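Local coordinates for DUF3201 domain-containing protein (Pyrococcus furiosus, PDB 1YB3), which is of unknown function, belongs to the DUF3201 family and folds as a seven-stranded antiparallel sheet with helices packed on it, at residues A[44-49]-A[64-69]; A[94-99]-A[132-137]; A[110-115]-A[146-151]; A[81-86]-A[153-158]. One frame throughout, in Å; residues are numbered along the deposited sequence. Where two conformers were deposited one is given.

Contact 1 of 4, residues A[44-49]-A[64-69]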
# COMPACT_ATOMS: atom_id res chain seq x y z
N VAL A 44 13.27 5.57 -7.03
CA VAL A 44 12.31 6.46 -6.40
C VAL A 44 11.87 7.53 -7.40
O VAL A 44 12.70 8.09 -8.11
CB VAL A 44 12.91 7.14 -5.15
CG1 VAL A 44 11.97 8.19 -4.58
CG2 VAL A 44 13.27 6.09 -4.09
N SER A 45 10.56 7.77 -7.45
CA SER A 45 10.03 8.86 -8.26
C SER A 45 9.05 9.68 -7.41
O SER A 45 8.76 9.33 -6.26
CB SER A 45 9.38 8.32 -9.52
OG SER A 45 8.11 7.74 -9.25
N GLU A 46 8.57 10.79 -7.97
CA GLU A 46 7.66 11.66 -7.23
C GLU A 46 6.24 11.50 -7.72
O GLU A 46 5.97 11.55 -8.92
CB GLU A 46 8.12 13.12 -7.33
CG GLU A 46 9.51 13.36 -6.78
CD GLU A 46 9.67 12.92 -5.31
OE1 GLU A 46 8.74 13.16 -4.50
OE2 GLU A 46 10.73 12.34 -4.97
N VAL A 47 5.33 11.26 -6.78
CA VAL A 47 3.94 11.07 -7.10
C VAL A 47 3.16 12.29 -6.61
O VAL A 47 3.20 12.62 -5.44
CB VAL A 47 3.39 9.80 -6.39
CG1 VAL A 47 1.87 9.67 -6.61
CG2 VAL A 47 4.14 8.53 -6.87
N PHE A 48 2.47 12.97 -7.54
CA PHE A 48 1.63 14.13 -7.21
C PHE A 48 0.15 13.76 -7.26
O PHE A 48 -0.25 12.86 -8.00
CB PHE A 48 1.85 15.26 -8.24
CG PHE A 48 3.23 15.86 -8.24
CD1 PHE A 48 3.47 17.10 -7.66
CD2 PHE A 48 4.29 15.20 -8.87
CE1 PHE A 48 4.76 17.67 -7.68
CE2 PHE A 48 5.58 15.75 -8.90
CZ PHE A 48 5.82 16.99 -8.30
N ASN A 49 -0.67 14.48 -6.48
CA ASN A 49 -2.15 14.43 -6.57
C ASN A 49 -2.81 13.15 -6.03
O ASN A 49 -4.00 12.90 -6.28
CB ASN A 49 -2.62 14.75 -8.00
CG ASN A 49 -2.10 16.09 -8.49
OD1 ASN A 49 -1.90 17.02 -7.71
ND2 ASN A 49 -1.85 16.18 -9.79
N PRO A 64 4.20 16.52 -3.91
CA PRO A 64 4.68 15.19 -4.28
C PRO A 64 5.02 14.39 -3.03
O PRO A 64 5.34 14.95 -1.98
CB PRO A 64 5.96 15.47 -5.03
CG PRO A 64 6.49 16.73 -4.37
CD PRO A 64 5.25 17.53 -4.11
N HIS A 65 4.97 13.07 -3.15
CA HIS A 65 5.55 12.24 -2.12
C HIS A 65 6.36 11.16 -2.84
O HIS A 65 6.06 10.87 -4.02
CB HIS A 65 4.46 11.64 -1.23
CG HIS A 65 3.70 10.51 -1.86
ND1 HIS A 65 2.49 10.69 -2.50
CD2 HIS A 65 3.96 9.18 -1.93
CE1 HIS A 65 2.05 9.53 -2.94
NE2 HIS A 65 2.92 8.60 -2.60
N PRO A 66 7.38 10.58 -2.16
CA PRO A 66 8.27 9.60 -2.83
C PRO A 66 7.67 8.18 -2.88
O PRO A 66 7.00 7.76 -1.94
CB PRO A 66 9.54 9.64 -1.98
CG PRO A 66 9.03 9.96 -0.57
CD PRO A 66 7.79 10.85 -0.76
N ALA A 67 7.90 7.48 -3.99
CA ALA A 67 7.48 6.07 -4.09
C ALA A 67 8.34 5.38 -5.11
O ALA A 67 8.85 6.01 -6.03
CB ALA A 67 5.98 5.97 -4.46
N PHE A 68 8.49 4.06 -4.98
CA PHE A 68 9.23 3.28 -5.99
C PHE A 68 8.47 2.00 -6.30
O PHE A 68 7.89 1.40 -5.40
CB PHE A 68 10.68 2.98 -5.57
CG PHE A 68 10.83 2.24 -4.27
CD1 PHE A 68 10.93 0.83 -4.25
CD2 PHE A 68 10.89 2.94 -3.05
CE1 PHE A 68 11.10 0.15 -3.04
CE2 PHE A 68 11.05 2.26 -1.85
CZ PHE A 68 11.14 0.84 -1.84
N ALA A 69 8.45 1.63 -7.59
CA ALA A 69 7.79 0.40 -8.05
C ALA A 69 8.54 -0.86 -7.63
O ALA A 69 9.79 -0.89 -7.60
CB ALA A 69 7.70 0.43 -9.59
O HOH W 1 7.14 4.82 -8.69
O HOH W 2 0.96 13.02 -4.02
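Ser45 with Ala67 and Val47 with His65 form two antiparallel hydrogen-bonded pairs, and Glu46 with Pro66 is the non-hydrogen-bonded pair between them. Four backbone bonds carry the pairing: Ser45 N meets Ala67 O at 2.8 Å, Ser45 O takes Ala67 N in return, and Val47 trades the same two bonds with His65. A water joins His65 ND1 to Val47 O. Two contacts set a carbon over a ring. Val47 CB lies over the His65 imidazole, toward its rim and 3.7 Å from His65 CE1; the histidine CG stands between its own N and carbonyl carbon (chi1 76°), beside the valine. Pro64 CB sits over the Phe48 ring, 3.6 Å from Phe48 CZ. Plain apolar contacts follow, Val44 CG1 to Pro66 CB at 3.8 Å and Val47 CG2 to Ala67 CB at 4.0 Å. Two polar ends look further afield: His65 NE2 bonds Tyr84 OH, and Glu46 OE1 holds Trp22 NE1 of helix 11-35. An alanine at His65 would probably leave the Tyr84 hydroxyl without this mate and open a gap beside Val47. This is edge strand 40-47, one of two, pairing with 65-71 to begin the antiparallel meander of the main sheet.

Contact 2 of 4, residues A[94-99]-A[132-137]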
# COMPACT_ATOMS: atom_id res chain seq x y z
N LEU A 94 -8.04 -13.20 -8.11
CA LEU A 94 -8.38 -13.19 -6.70
C LEU A 94 -9.47 -14.19 -6.34
O LEU A 94 -10.04 -14.85 -7.21
CB LEU A 94 -8.76 -11.77 -6.26
CG LEU A 94 -7.66 -10.74 -6.52
CD1 LEU A 94 -8.21 -9.36 -6.24
CD2 LEU A 94 -6.39 -11.02 -5.71
N SER A 95 -9.73 -14.31 -5.04
CA SER A 95 -10.71 -15.24 -4.54
C SER A 95 -11.18 -14.72 -3.19
O SER A 95 -10.47 -13.93 -2.56
CB SER A 95 -10.09 -16.64 -4.38
OG SER A 95 -9.02 -16.62 -3.45
N LYS A 96 -12.36 -15.17 -2.77
CA LYS A 96 -12.91 -14.80 -1.47
C LYS A 96 -11.93 -15.12 -0.34
O LYS A 96 -11.75 -14.31 0.57
CB LYS A 96 -14.26 -15.49 -1.25
CG LYS A 96 -14.93 -15.20 0.09
CD LYS A 96 -16.22 -16.02 0.22
CE LYS A 96 -16.41 -16.56 1.63
NZ LYS A 96 -17.54 -17.55 1.74
N GLU A 97 -11.28 -16.28 -0.42
CA GLU A 97 -10.35 -16.71 0.64
C GLU A 97 -9.12 -15.80 0.76
O GLU A 97 -8.69 -15.49 1.87
CB GLU A 97 -9.92 -18.17 0.52
CG GLU A 97 -9.43 -18.74 1.86
CD GLU A 97 -8.86 -20.14 1.76
OE1 GLU A 97 -9.17 -20.86 0.79
OE2 GLU A 97 -8.10 -20.52 2.68
N PHE A 98 -8.57 -15.38 -0.37
CA PHE A 98 -7.44 -14.42 -0.32
C PHE A 98 -7.87 -13.13 0.39
O PHE A 98 -7.19 -12.65 1.28
CB PHE A 98 -6.90 -14.11 -1.71
CG PHE A 98 -5.79 -13.08 -1.70
CD1 PHE A 98 -4.52 -13.40 -1.22
CD2 PHE A 98 -6.04 -11.78 -2.14
CE1 PHE A 98 -3.49 -12.46 -1.20
CE2 PHE A 98 -5.02 -10.82 -2.14
CZ PHE A 98 -3.74 -11.15 -1.66
N ILE A 99 -9.03 -12.60 -0.00
CA ILE A 99 -9.58 -11.40 0.62
C ILE A 99 -9.73 -11.57 2.15
O ILE A 99 -9.30 -10.70 2.92
CB ILE A 99 -10.96 -11.02 -0.01
CG1 ILE A 99 -10.85 -10.85 -1.53
CG2 ILE A 99 -11.57 -9.81 0.70
CD1 ILE A 99 -9.77 -9.92 -2.03
N GLU A 132 -18.43 -9.54 2.49
CA GLU A 132 -19.01 -8.31 1.96
C GLU A 132 -18.02 -7.60 1.03
O GLU A 132 -18.40 -7.09 -0.02
CB GLU A 132 -19.45 -7.38 3.09
CG GLU A 132 -20.34 -6.22 2.63
CD GLU A 132 -20.75 -5.29 3.76
OE1 GLU A 132 -20.96 -5.77 4.89
OE2 GLU A 132 -20.87 -4.06 3.51
N VAL A 133 -16.75 -7.57 1.43
CA VAL A 133 -15.70 -7.03 0.57
C VAL A 133 -15.66 -7.75 -0.78
O VAL A 133 -15.61 -7.10 -1.82
CB VAL A 133 -14.31 -7.08 1.26
CG1 VAL A 133 -13.23 -6.55 0.33
CG2 VAL A 133 -14.32 -6.28 2.56
N TRP A 134 -15.67 -9.08 -0.77
CA TRP A 134 -15.66 -9.86 -2.01
C TRP A 134 -16.90 -9.59 -2.89
O TRP A 134 -16.78 -9.44 -4.11
CB TRP A 134 -15.51 -11.37 -1.71
CG TRP A 134 -15.41 -12.22 -2.95
CD1 TRP A 134 -16.27 -13.19 -3.35
CD2 TRP A 134 -14.38 -12.15 -3.96
NE1 TRP A 134 -15.86 -13.74 -4.54
CE2 TRP A 134 -14.70 -13.13 -4.94
CE3 TRP A 134 -13.24 -11.36 -4.14
CZ2 TRP A 134 -13.91 -13.33 -6.07
CZ3 TRP A 134 -12.45 -11.57 -5.26
CH2 TRP A 134 -12.79 -12.55 -6.22
N ASP A 135 -18.07 -9.53 -2.26
CA ASP A 135 -19.31 -9.18 -2.95
C ASP A 135 -19.20 -7.83 -3.65
O ASP A 135 -19.61 -7.70 -4.81
CB ASP A 135 -20.49 -9.18 -1.98
CG ASP A 135 -20.89 -10.58 -1.54
OD1 ASP A 135 -20.45 -11.57 -2.17
OD2 ASP A 135 -21.64 -10.69 -0.55
N ARG A 136 -18.65 -6.84 -2.95
CA ARG A 136 -18.46 -5.50 -3.54
C ARG A 136 -17.53 -5.53 -4.74
O ARG A 136 -17.76 -4.85 -5.73
CB ARG A 136 -17.95 -4.50 -2.49
CG ARG A 136 -18.95 -4.15 -1.38
CD ARG A 136 -18.32 -3.21 -0.35
NE ARG A 136 -18.28 -1.82 -0.83
CZ ARG A 136 -17.82 -0.79 -0.13
NH1 ARG A 136 -17.34 -0.96 1.10
NH2 ARG A 136 -17.82 0.44 -0.66
N ILE A 137 -16.45 -6.32 -4.65
CA ILE A 137 -15.52 -6.50 -5.77
C ILE A 137 -16.19 -7.18 -6.98
O ILE A 137 -16.07 -6.71 -8.12
CB ILE A 137 -14.25 -7.30 -5.32
CG1 ILE A 137 -13.44 -6.47 -4.30
CG2 ILE A 137 -13.39 -7.67 -6.53
CD1 ILE A 137 -12.38 -7.28 -3.50
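This is a helix-to-helix contact at one end of the fold, in which the Trp134 indole of helix 130-138 lies flat against Ser95 and Lys96, where helix 96-105 starts. Lys96 N sits above the centre of the ring system, 3.7 Å from its plane, and Lys96 CB is over the five-membered ring, 3.7 Å from Trp134 CD1. The far end of the indole reaches Leu94, with Trp134 CZ3 3.8 Å from Leu94 CB. CG of the tryptophan is anti to its backbone N (chi1 -176°), and from there the ring lies against the start of helix 96-105. Ile99 serves three partners: its side chain crosses that of Trp134 at about a right angle, CG1 3.6 Å from Trp134 CE3, CG2 rests on Val133 CG1 at 3.7 Å, and CD1 meets Ile137 CD1 tip to tip at 4.0 Å. An alanine at Trp134 would probably open a gap along the first turn, leaving Leu94 CB and Ile99 CG1 without that cover. Ser95 is the N-cap of helix 96-105, its OG taking a weak bond from Phe98 N. Beneath the two helices runs the sheet: Leu94 and Ile99 touch Phe147 of strand 144-150, Ile137 touches Ile145 there, and Val133 packs on Phe121 and Tyr122 of strand 120-123.

Contact 3 of 4, residues A[110-115]-A[146-151]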
# COMPACT_ATOMS: atom_id res chain seq x y z
N PHE A 110 -6.14 -1.06 3.46
CA PHE A 110 -7.17 -0.54 2.56
C PHE A 110 -7.21 -1.43 1.32
O PHE A 110 -6.17 -1.85 0.80
CB PHE A 110 -6.83 0.90 2.11
CG PHE A 110 -6.74 1.90 3.24
CD1 PHE A 110 -7.82 2.73 3.53
CD2 PHE A 110 -5.58 2.02 4.00
CE1 PHE A 110 -7.74 3.68 4.59
CE2 PHE A 110 -5.48 2.95 5.04
CZ PHE A 110 -6.58 3.78 5.34
N ILE A 111 -8.41 -1.69 0.82
CA ILE A 111 -8.55 -2.41 -0.45
C ILE A 111 -9.45 -1.55 -1.33
O ILE A 111 -10.55 -1.20 -0.91
CB ILE A 111 -9.22 -3.78 -0.26
CG1 ILE A 111 -8.48 -4.61 0.81
CG2 ILE A 111 -9.30 -4.55 -1.58
CD1 ILE A 111 -9.23 -5.91 1.21
N TYR A 112 -8.95 -1.22 -2.51
CA TYR A 112 -9.61 -0.22 -3.37
C TYR A 112 -9.36 -0.48 -4.83
O TYR A 112 -8.41 -1.16 -5.18
CB TYR A 112 -9.19 1.21 -2.96
CG TYR A 112 -7.70 1.51 -2.92
CD1 TYR A 112 -6.99 1.83 -4.08
CD2 TYR A 112 -7.01 1.50 -1.70
CE1 TYR A 112 -5.60 2.13 -4.02
CE2 TYR A 112 -5.64 1.80 -1.63
CZ TYR A 112 -4.94 2.10 -2.79
OH TYR A 112 -3.58 2.40 -2.73
N GLY A 113 -10.22 0.06 -5.70
CA GLY A 113 -10.03 -0.04 -7.15
C GLY A 113 -9.07 1.01 -7.68
O GLY A 113 -8.06 1.32 -7.05
N ALA A 114 -9.40 1.57 -8.86
CA ALA A 114 -8.51 2.53 -9.53
C ALA A 114 -8.19 3.78 -8.69
O ALA A 114 -7.06 4.25 -8.72
CB ALA A 114 -9.09 2.95 -10.88
N GLU A 115 -9.18 4.28 -7.96
CA GLU A 115 -8.98 5.45 -7.08
C GLU A 115 -9.25 5.14 -5.61
O GLU A 115 -10.35 4.71 -5.26
CB GLU A 115 -9.90 6.61 -7.52
CG GLU A 115 -9.87 6.93 -9.02
CD GLU A 115 -8.52 7.42 -9.50
OE1 GLU A 115 -7.72 7.92 -8.68
OE2 GLU A 115 -8.27 7.31 -10.72
N ASN A 146 -6.39 -3.10 -5.58
CA ASN A 146 -5.20 -2.72 -4.82
C ASN A 146 -5.36 -3.05 -3.36
O ASN A 146 -6.43 -2.83 -2.76
CB ASN A 146 -4.94 -1.23 -4.95
CG ASN A 146 -4.58 -0.81 -6.34
OD1 ASN A 146 -3.43 -0.85 -6.74
ND2 ASN A 146 -5.58 -0.39 -7.11
N PHE A 147 -4.27 -3.56 -2.75
CA PHE A 147 -4.21 -3.89 -1.34
C PHE A 147 -3.07 -3.07 -0.76
O PHE A 147 -1.92 -3.30 -1.12
CB PHE A 147 -3.90 -5.39 -1.17
CG PHE A 147 -4.96 -6.27 -1.76
CD1 PHE A 147 -5.96 -6.82 -0.95
CD2 PHE A 147 -5.01 -6.49 -3.16
CE1 PHE A 147 -6.99 -7.61 -1.51
CE2 PHE A 147 -6.03 -7.25 -3.73
CZ PHE A 147 -7.02 -7.82 -2.90
N GLU A 148 -3.41 -2.08 0.06
CA GLU A 148 -2.43 -1.15 0.64
C GLU A 148 -2.33 -1.35 2.15
O GLU A 148 -3.34 -1.41 2.85
CB GLU A 148 -2.80 0.34 0.34
CG GLU A 148 -1.92 1.31 1.11
CD GLU A 148 -2.19 2.79 0.80
OE1 GLU A 148 -2.71 3.08 -0.30
OE2 GLU A 148 -1.86 3.66 1.64
N VAL A 149 -1.09 -1.46 2.65
CA VAL A 149 -0.85 -1.53 4.08
C VAL A 149 -0.03 -0.30 4.49
O VAL A 149 1.00 -0.02 3.87
CB VAL A 149 -0.11 -2.85 4.44
CG1 VAL A 149 0.17 -2.92 5.92
CG2 VAL A 149 -0.95 -4.09 3.92
N ASP A 150 -0.50 0.41 5.52
CA ASP A 150 0.16 1.62 6.05
C ASP A 150 0.86 1.31 7.38
O ASP A 150 0.33 0.54 8.20
CB ASP A 150 -0.84 2.76 6.25
CG ASP A 150 -1.45 3.26 4.94
OD1 ASP A 150 -0.97 2.86 3.87
OD2 ASP A 150 -2.40 4.08 5.00
N LEU A 151 2.04 1.88 7.60
CA LEU A 151 2.91 1.42 8.70
C LEU A 151 3.53 2.47 9.62
O LEU A 151 4.44 2.14 10.40
CB LEU A 151 4.03 0.53 8.16
CG LEU A 151 3.49 -0.80 7.65
CD1 LEU A 151 4.43 -1.42 6.68
CD2 LEU A 151 3.15 -1.75 8.80
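Ile111 and Phe147 make the tightly packed side of this antiparallel pairing, facing the helices. Ile111 CG2 lies over the Phe147 ring, toward its rim, and Ile111 CG1 is 3.8 Å from Phe147 CD1; Val102 of helix 96-105 and Phe165 of helix 155-171 pack on the same phenylalanine. Flanking this pair, Phe110 with Glu148 and Tyr112 with Asn146 are hydrogen-bonded pairs, two backbone bonds each, the shortest being Asn146 N to Tyr112 O at 2.8 Å. The other face is more polar and more open to solvent, with Asn146, Glu148 and Asp150 all partly exposed. Asn146 CB comes over the Tyr112 ring, 3.5 Å from Tyr112 CE1, while Asn146 ND2 gives a weak bond to Gly113 O at 3.0 Å, where the strand ends. Glu148 CG is anti to its backbone N (chi1 171°) and the chain runs on extended, bringing OE1 to the edge of the tyrosine ring. There Tyr112 OH donates to Glu148 OE1 at 2.7 Å, the carboxylate turned 80° from the ring. The other oxygen, Glu148 OE2, lies 2.5 Å from Asp150 OD1, so one of the two acids probably holds a proton, and the pKa of the pair is likely to be raised.

Contact 4 of 4, residues A[81-86]-A[153-158]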
# COMPACT_ATOMS: atom_id res chain seq x y z
N GLN A 81 2.15 10.59 6.75
CA GLN A 81 1.66 9.56 7.71
C GLN A 81 2.69 8.48 8.01
O GLN A 81 2.64 7.82 9.08
CB GLN A 81 0.39 8.90 7.19
CG GLN A 81 -0.88 9.71 7.35
CD GLN A 81 -2.12 8.96 6.87
OE1 GLN A 81 -2.07 8.20 5.91
NE2 GLN A 81 -3.23 9.18 7.55
N GLY A 82 3.61 8.28 7.07
CA GLY A 82 4.62 7.21 7.19
C GLY A 82 4.73 6.35 5.95
O GLY A 82 4.29 6.74 4.87
N PHE A 83 5.34 5.17 6.12
CA PHE A 83 5.53 4.23 5.02
C PHE A 83 4.21 3.56 4.60
O PHE A 83 3.29 3.36 5.42
CB PHE A 83 6.42 3.07 5.45
CG PHE A 83 7.84 3.43 5.77
CD1 PHE A 83 8.75 3.81 4.76
CD2 PHE A 83 8.32 3.29 7.07
CE1 PHE A 83 10.08 4.09 5.06
CE2 PHE A 83 9.66 3.56 7.39
CZ PHE A 83 10.54 3.96 6.38
N TYR A 84 4.15 3.15 3.35
CA TYR A 84 3.09 2.25 2.88
C TYR A 84 3.65 1.36 1.78
O TYR A 84 4.69 1.66 1.17
CB TYR A 84 1.89 3.04 2.37
CG TYR A 84 2.19 3.76 1.07
CD1 TYR A 84 1.96 3.14 -0.15
CD2 TYR A 84 2.76 5.04 1.07
CE1 TYR A 84 2.28 3.78 -1.37
CE2 TYR A 84 3.07 5.68 -0.14
CZ TYR A 84 2.83 5.05 -1.33
OH TYR A 84 3.14 5.68 -2.53
N PHE A 85 2.97 0.24 1.53
CA PHE A 85 3.16 -0.47 0.28
C PHE A 85 1.80 -0.88 -0.23
O PHE A 85 0.83 -0.95 0.53
CB PHE A 85 4.13 -1.67 0.43
CG PHE A 85 3.59 -2.77 1.32
CD1 PHE A 85 2.84 -3.80 0.78
CD2 PHE A 85 3.87 -2.77 2.68
CE1 PHE A 85 2.34 -4.83 1.59
CE2 PHE A 85 3.36 -3.80 3.52
CZ PHE A 85 2.58 -4.82 2.96
N VAL A 86 1.74 -1.11 -1.53
CA VAL A 86 0.49 -1.50 -2.17
C VAL A 86 0.81 -2.44 -3.32
O VAL A 86 1.78 -2.21 -4.05
CB VAL A 86 -0.32 -0.25 -2.67
CG1 VAL A 86 0.53 0.65 -3.54
CG2 VAL A 86 -1.63 -0.66 -3.37
N PHE A 153 6.23 5.28 10.69
CA PHE A 153 7.65 5.36 10.33
C PHE A 153 8.48 4.24 10.93
O PHE A 153 9.58 4.46 11.47
CB PHE A 153 8.23 6.76 10.65
CG PHE A 153 7.71 7.85 9.74
CD1 PHE A 153 8.25 8.02 8.46
CD2 PHE A 153 6.66 8.66 10.14
CE1 PHE A 153 7.76 9.02 7.60
CE2 PHE A 153 6.16 9.67 9.27
CZ PHE A 153 6.72 9.84 8.01
N ASP A 154 7.93 3.03 10.84
CA ASP A 154 8.55 1.84 11.44
C ASP A 154 9.24 1.03 10.35
O ASP A 154 8.61 0.26 9.62
CB ASP A 154 7.49 1.03 12.19
CG ASP A 154 8.09 -0.10 13.03
OD1 ASP A 154 9.15 -0.64 12.65
OD2 ASP A 154 7.49 -0.42 14.08
N LYS A 155 10.56 1.20 10.27
CA LYS A 155 11.39 0.51 9.25
C LYS A 155 11.35 -1.01 9.39
O LYS A 155 11.19 -1.73 8.40
CB LYS A 155 12.84 1.02 9.34
CG LYS A 155 12.98 2.54 9.24
CD LYS A 155 14.45 2.99 9.43
CE LYS A 155 14.57 4.51 9.33
NZ LYS A 155 15.99 4.97 9.29
N GLU A 156 11.44 -1.51 10.62
CA GLU A 156 11.35 -2.96 10.85
C GLU A 156 10.05 -3.52 10.30
O GLU A 156 10.03 -4.59 9.70
CB GLU A 156 11.46 -3.27 12.35
CG GLU A 156 11.59 -4.78 12.70
CD GLU A 156 10.21 -5.52 12.89
OE1 GLU A 156 9.16 -4.84 12.92
OE2 GLU A 156 10.19 -6.78 13.00
N GLU A 157 8.95 -2.77 10.52
CA GLU A 157 7.63 -3.22 10.09
C GLU A 157 7.46 -3.17 8.59
O GLU A 157 6.82 -4.03 8.02
CB GLU A 157 6.50 -2.46 10.82
CG GLU A 157 6.19 -3.08 12.19
CD GLU A 157 5.17 -2.30 13.00
OE1 GLU A 157 4.49 -1.42 12.41
OE2 GLU A 157 5.04 -2.56 14.22
N VAL A 158 8.01 -2.16 7.92
CA VAL A 158 7.86 -2.20 6.46
C VAL A 158 8.50 -3.44 5.85
O VAL A 158 7.88 -4.12 5.01
CB VAL A 158 8.32 -0.90 5.76
CG1 VAL A 158 7.84 -0.90 4.28
CG2 VAL A 158 7.73 0.23 6.44
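Helix-on-sheet packing joins the capped start of helix 155-171 to the beginning of strand 82-90, with Phe83 set against the helix and Phe153 set over Gly82. Phe83 CG is anti to its carbonyl carbon (chi1 -66°), on the side where the chain enters the helix. The ring presents its edge to Asp154 N, which lies in the ring plane, 3.8 Å from Phe83 CD2. Phe153 C is 3.8 Å from Phe83 CE2. The Lys155 side chain crosses that of Phe83 obliquely, its CG 3.9 Å from Phe83 CE2, while Lys155 NZ goes on to a salt bridge with Glu27. The Val158 side chain also meets Phe83, crossing at about a right angle, though its CG2 is modelled closer than carbons can sit and the exact spacing is doubtful. Ile25 and Leu28 of helix 11-35 touch Phe83 too. One residue back, Gly82 CA stands over the centre of the Phe153 ring, 3.5 Å from its centroid. Gly82 has backbone angles that call for glycine (phi 130°), and any CB would also press on Phe153 N. Phe153 makes a cation-pi contact with Arg20. Asp154 is the N-cap of the helix: its OD1 accepts Glu157 N at 3.0 Å, the donor standing 61° out of the carboxylate plane.

Overall arrangement
Contacts 1, 3 and 4 share the seven-stranded sheet, whereas contact 2 lies between two helices about 29 Å from contact 1, centre to centre, on the opposite side of the chain's centre. Contact 1 closes before the others open. Contact 4 then spans the rest, with the segments of contacts 2 and 3 alternating inside it. Contacts 3 and 4 meet where strands 144-150 and 82-90 are neighbours, through backbone bonds such as Val149 N to Phe85 O; contacts 1 and 4 touch at His65 and Tyr84. Phe147 links contacts 2 and 3. Late strand 144-150 thus joins the N-terminal meander to strands 108-112 and 120-123, making one continuous seven-stranded sheet.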